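PDB 5K7H: transcriptional regulator, TetR family from Myxococcus xanthus DK 1622, which probably binds regulatory DNA as a dimeric transcriptional repressor and here carries isovaleryl-coenzyme A bound to its helical ligand-binding region. Local coordinates for residues A[98-103]-A[168-173]. Sequence-based numbering, arbitrary orientation. Where two conformers were deposited one is given.
Sequences RHNILL and GMVLWI. With NI (nickel (II) ion), chain C; IVC (Isovaleryl-coenzyme A), chain G.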
loop_
_atom_site.group_PDB
_atom_site.type_symbol
_atom_site.label_atom_id
_atom_site.label_comp_id
_atom_site.label_asym_id
_atom_site.label_seq_id
_atom_site.Cartn_x
_atom_site.Cartn_y
_atom_site.Cartn_z
ATOM N N ARG A 98 -6.092 -13.062 -10.193
ATOM C CA ARG A 98 -5.442 -12.952 -11.502
ATOM C C ARG A 98 -5.926 -11.722 -12.249
ATOM O O ARG A 98 -5.118 -10.916 -12.735
ATOM C CB ARG A 98 -5.709 -14.213 -12.324
ATOM C CG ARG A 98 -4.937 -15.430 -11.860
ATOM C CD ARG A 98 -5.239 -16.641 -12.723
ATOM N NE ARG A 98 -4.461 -17.805 -12.307
ATOM C CZ ARG A 98 -3.211 -18.047 -12.686
ATOM N NH1 ARG A 98 -2.578 -17.208 -13.496
ATOM N NH2 ARG A 98 -2.590 -19.133 -12.251
ATOM N N HIS A 99 -7.244 -11.550 -12.362
ATOM C CA HIS A 99 -7.781 -10.400 -13.079
ATOM C C HIS A 99 -7.356 -9.094 -12.421
ATOM O O HIS A 99 -7.060 -8.111 -13.110
ATOM C CB HIS A 99 -9.305 -10.490 -13.154
ATOM C CG HIS A 99 -9.803 -11.572 -14.060
ATOM N ND1 HIS A 99 -10.636 -11.321 -15.129
ATOM C CD2 HIS A 99 -9.587 -12.908 -14.057
ATOM C CE1 HIS A 99 -10.913 -12.456 -15.745
ATOM N NE2 HIS A 99 -10.289 -13.434 -15.115
ATOM N N ASN A 100 -7.318 -9.063 -11.087
ATOM C CA ASN A 100 -6.968 -7.830 -10.389
ATOM C C ASN A 100 -5.488 -7.504 -10.551
ATOM O O ASN A 100 -5.115 -6.333 -10.686
ATOM C CB ASN A 100 -7.339 -7.947 -8.911
ATOM C CG ASN A 100 -7.430 -6.599 -8.221
ATOM O OD1 ASN A 100 -6.846 -5.612 -8.673
ATOM N ND2 ASN A 100 -8.162 -6.551 -7.115
ATOM N N ILE A 101 -4.625 -8.524 -10.543
ATOM C CA ILE A 101 -3.200 -8.290 -10.768
ATOM C C ILE A 101 -2.965 -7.760 -12.178
ATOM O O ILE A 101 -2.199 -6.809 -12.380
ATOM C CB ILE A 101 -2.400 -9.581 -10.503
ATOM C CG1 ILE A 101 -2.391 -9.886 -9.004
ATOM C CG2 ILE A 101 -0.965 -9.456 -11.034
ATOM C CD1 ILE A 101 -1.728 -11.202 -8.630
ATOM N N LEU A 102 -3.617 -8.364 -13.173
ATOM C CA LEU A 102 -3.416 -7.936 -14.554
ATOM C C LEU A 102 -3.897 -6.507 -14.765
ATOM O O LEU A 102 -3.301 -5.752 -15.542
ATOM C CB LEU A 102 -4.125 -8.895 -15.508
ATOM C CG LEU A 102 -3.246 -10.027 -16.055
ATOM C CD1 LEU A 102 -2.536 -10.773 -14.936
ATOM C CD2 LEU A 102 -4.074 -10.993 -16.891
ATOM N N LEU A 103 -4.975 -6.112 -14.084
ATOM C CA LEU A 103 -5.416 -4.722 -14.159
ATOM C C LEU A 103 -4.365 -3.783 -13.578
ATOM O O LEU A 103 -4.140 -2.688 -14.106
ATOM C CB LEU A 103 -6.747 -4.550 -13.426
ATOM C CG LEU A 103 -7.347 -3.143 -13.476
ATOM C CD1 LEU A 103 -7.909 -2.854 -14.861
ATOM C CD2 LEU A 103 -8.410 -2.963 -12.407
ATOM N N GLY A 168 -3.856 -6.300 0.048
ATOM C CA GLY A 168 -2.500 -5.838 0.294
ATOM C C GLY A 168 -1.506 -6.414 -0.698
ATOM O O GLY A 168 -0.709 -5.685 -1.292
ATOM N N MET A 169 -1.544 -7.734 -0.890
ATOM C CA MET A 169 -0.690 -8.374 -1.884
ATOM C C MET A 169 -0.857 -7.722 -3.250
ATOM O O MET A 169 0.107 -7.251 -3.861
ATOM C CB MET A 169 -1.026 -9.861 -1.991
ATOM C CG MET A 169 -0.645 -10.713 -0.815
ATOM S SD MET A 169 -0.924 -12.439 -1.249
ATOM C CE MET A 169 -0.604 -13.238 0.314
ATOM N N VAL A 170 -2.096 -7.702 -3.741
ATOM C CA VAL A 170 -2.351 -7.323 -5.128
ATOM C C VAL A 170 -1.995 -5.862 -5.358
ATOM O O VAL A 170 -1.227 -5.530 -6.269
ATOM C CB VAL A 170 -3.821 -7.616 -5.485
ATOM C CG1 VAL A 170 -4.161 -7.100 -6.874
ATOM C CG2 VAL A 170 -4.096 -9.109 -5.391
ATOM N N LEU A 171 -2.542 -4.962 -4.540
ATOM C CA LEU A 171 -2.397 -3.540 -4.815
ATOM C C LEU A 171 -0.994 -3.031 -4.517
ATOM O O LEU A 171 -0.583 -2.022 -5.093
ATOM C CB LEU A 171 -3.437 -2.747 -4.023
ATOM C CG LEU A 171 -4.895 -3.093 -4.358
ATOM C CD1 LEU A 171 -5.849 -2.289 -3.497
ATOM C CD2 LEU A 171 -5.203 -2.868 -5.838
ATOM N N TRP A 172 -0.240 -3.705 -3.646
ATOM C CA TRP A 172 1.151 -3.322 -3.428
ATOM C C TRP A 172 1.986 -3.474 -4.694
ATOM O O TRP A 172 3.074 -2.893 -4.781
ATOM C CB TRP A 172 1.758 -4.164 -2.302
ATOM C CG TRP A 172 2.977 -3.560 -1.669
ATOM C CD1 TRP A 172 4.278 -3.928 -1.866
ATOM C CD2 TRP A 172 3.004 -2.477 -0.732
ATOM N NE1 TRP A 172 5.111 -3.141 -1.109
ATOM C CE2 TRP A 172 4.355 -2.242 -0.403
ATOM C CE3 TRP A 172 2.017 -1.683 -0.141
ATOM C CZ2 TRP A 172 4.743 -1.247 0.490
ATOM C CZ3 TRP A 172 2.403 -0.695 0.746
ATOM C CH2 TRP A 172 3.755 -0.485 1.054
ATOM N N ILE A 173 1.491 -4.228 -5.680
ATOM C CA ILE A 173 2.282 -4.552 -6.865
ATOM C C ILE A 173 2.722 -3.287 -7.591
ATOM O O ILE A 173 3.845 -3.214 -8.105
ATOM C CB ILE A 173 1.484 -5.497 -7.786
ATOM C CG1 ILE A 173 1.497 -6.915 -7.208
ATOM C CG2 ILE A 173 2.048 -5.497 -9.209
ATOM C CD1 ILE A 173 0.575 -7.893 -7.918
HETATM NI NI NI C . -10.408 -15.218 -15.798
HETATM O O9 IVC G . 16.120 -7.011 -4.869
HETATM P P1 IVC G . 15.800 -6.458 -6.246
HETATM O O5 IVC G . 16.272 -7.441 -7.314
HETATM O O6 IVC G . 16.504 -5.139 -6.440
HETATM O O2 IVC G . 14.172 -6.251 -6.376
HETATM C C1 IVC G . 13.655 -5.102 -7.048
HETATM C C2 IVC G . 13.221 -5.520 -8.594
HETATM O O3 IVC G . 14.198 -6.394 -9.178
HETATM C C4 IVC G . 12.086 -6.160 -8.408
HETATM N N1 IVC G . 11.281 -6.219 -9.596
HETATM C C7 IVC G . 10.695 -5.217 -10.217
HETATM N N2 IVC G . 10.039 -5.682 -11.273
HETATM C C8 IVC G . 10.209 -7.027 -11.316
HETATM C C6 IVC G . 10.994 -7.367 -10.256
HETATM N N3 IVC G . 11.339 -8.664 -10.042
HETATM C C15 IVC G . 10.912 -9.599 -10.861
HETATM N N4 IVC G . 10.142 -9.313 -11.907
HETATM C C12 IVC G . 9.777 -8.068 -12.170
HETATM N N5 IVC G . 8.930 -7.778 -13.330
HETATM O O1 IVC G . 11.358 -5.313 -7.311
HETATM C C3 IVC G . 12.542 -4.718 -6.456
HETATM C C5 IVC G . 12.433 -3.172 -6.440
HETATM O O4 IVC G . 12.492 -2.711 -7.789
HETATM P P2 IVC G . 13.056 -1.197 -8.036
HETATM O O12 IVC G . 14.178 -1.229 -9.035
HETATM O O10 IVC G . 11.939 -0.315 -8.549
HETATM O O7 IVC G . 13.615 -0.617 -6.601
HETATM P P3 IVC G . 13.619 0.974 -6.200
HETATM O O14 IVC G . 15.046 1.473 -6.275
HETATM O O13 IVC G . 12.751 1.744 -7.171
HETATM O O8 IVC G . 13.041 1.152 -4.653
HETATM C C11 IVC G . 13.851 0.661 -3.618
HETATM C C9 IVC G . 12.998 -0.140 -2.598
HETATM C C13 IVC G . 13.991 -0.851 -1.644
HETATM C C14 IVC G . 12.146 0.833 -1.785
HETATM C C10 IVC G . 12.164 -1.226 -3.328
HETATM O O11 IVC G . 12.154 -2.368 -2.566
HETATM C C16 IVC G . 10.696 -0.811 -3.566
HETATM O O15 IVC G . 10.433 0.188 -4.154
HETATM N N6 IVC G . 9.604 -1.690 -3.058
HETATM C C17 IVC G . 8.178 -1.353 -3.255
HETATM C C18 IVC G . 7.651 -0.540 -2.045
HETATM C C19 IVC G . 7.974 -1.204 -0.749
HETATM O O16 IVC G . 7.981 -2.377 -0.665
HETATM N N7 IVC G . 8.282 -0.394 0.437
HETATM C C20 IVC G . 8.608 -1.082 1.718
HETATM C C21 IVC G . 10.102 -1.568 1.689
HETATM S S1 IVC G . 10.568 -2.090 3.375
HETATM C C22 IVC G . 10.511 -0.617 4.421
HETATM O O17 IVC G . 10.290 0.432 3.944
HETATM C C23 IVC G . 10.767 -0.746 5.948
HETATM C C24 IVC G . 9.478 -0.691 6.793
HETATM C C25 IVC G . 8.556 0.509 6.433
HETATM C C26 IVC G . 9.859 -0.641 8.264
#
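With chi1 of 174°, V170 places CG1 trans to its own backbone N, a rotamer that carries this methyl up to the amide of N100, whose CG is likewise trans to its N (chi1 -161°). V170 CG1 lies 3.6 Å from both N100 CG and N100 OD1, an apolar contact with the carboxamide rather than a polar bond; the amide nitrogen ND2 is instead hydrogen-bonded to the hydroxyl of Y137. L171 adds a weaker touch, its CD2 standing 4.3 Å from N100 OD1. Three residues on from V170, I173 crosses I101 at about a right angle: I173 CD1 sits 3.7 Å from I101 CG1 and 3.8 Å from I101 CG2, wedged against the branch of that side chain. I101 CG1 also meets V170 CG1 at 3.9 Å, so I101 is shared between V170 and I173, while M192 of helix 185-196 touches both isoleucines. W172 takes no part in this packing; its indole NE1 donates to the carbonyl O16 of isovaleryl-coenzyme A at 3.0 Å, with O16 in the ring plane and an angle of 150° at the hydrogen. A phenylalanine in place of W172 would probably leave O16 without this donor and let the pantetheine arm shift. On the far side of helix 89-104, H99 binds nickel through NE2 at 1.9 Å, while its ND1 is hydrogen-bonded to the backbone carbonyl of Q78, which helps fix the imidazole. W172 and L171 also pack against the second subunit. This join of helices 89-104 and 159-171 belongs to the all-helical C-terminal domain of the TetR family; here, its buried packing borders W172, which binds isovaleryl-coenzyme A beside the dimer interface.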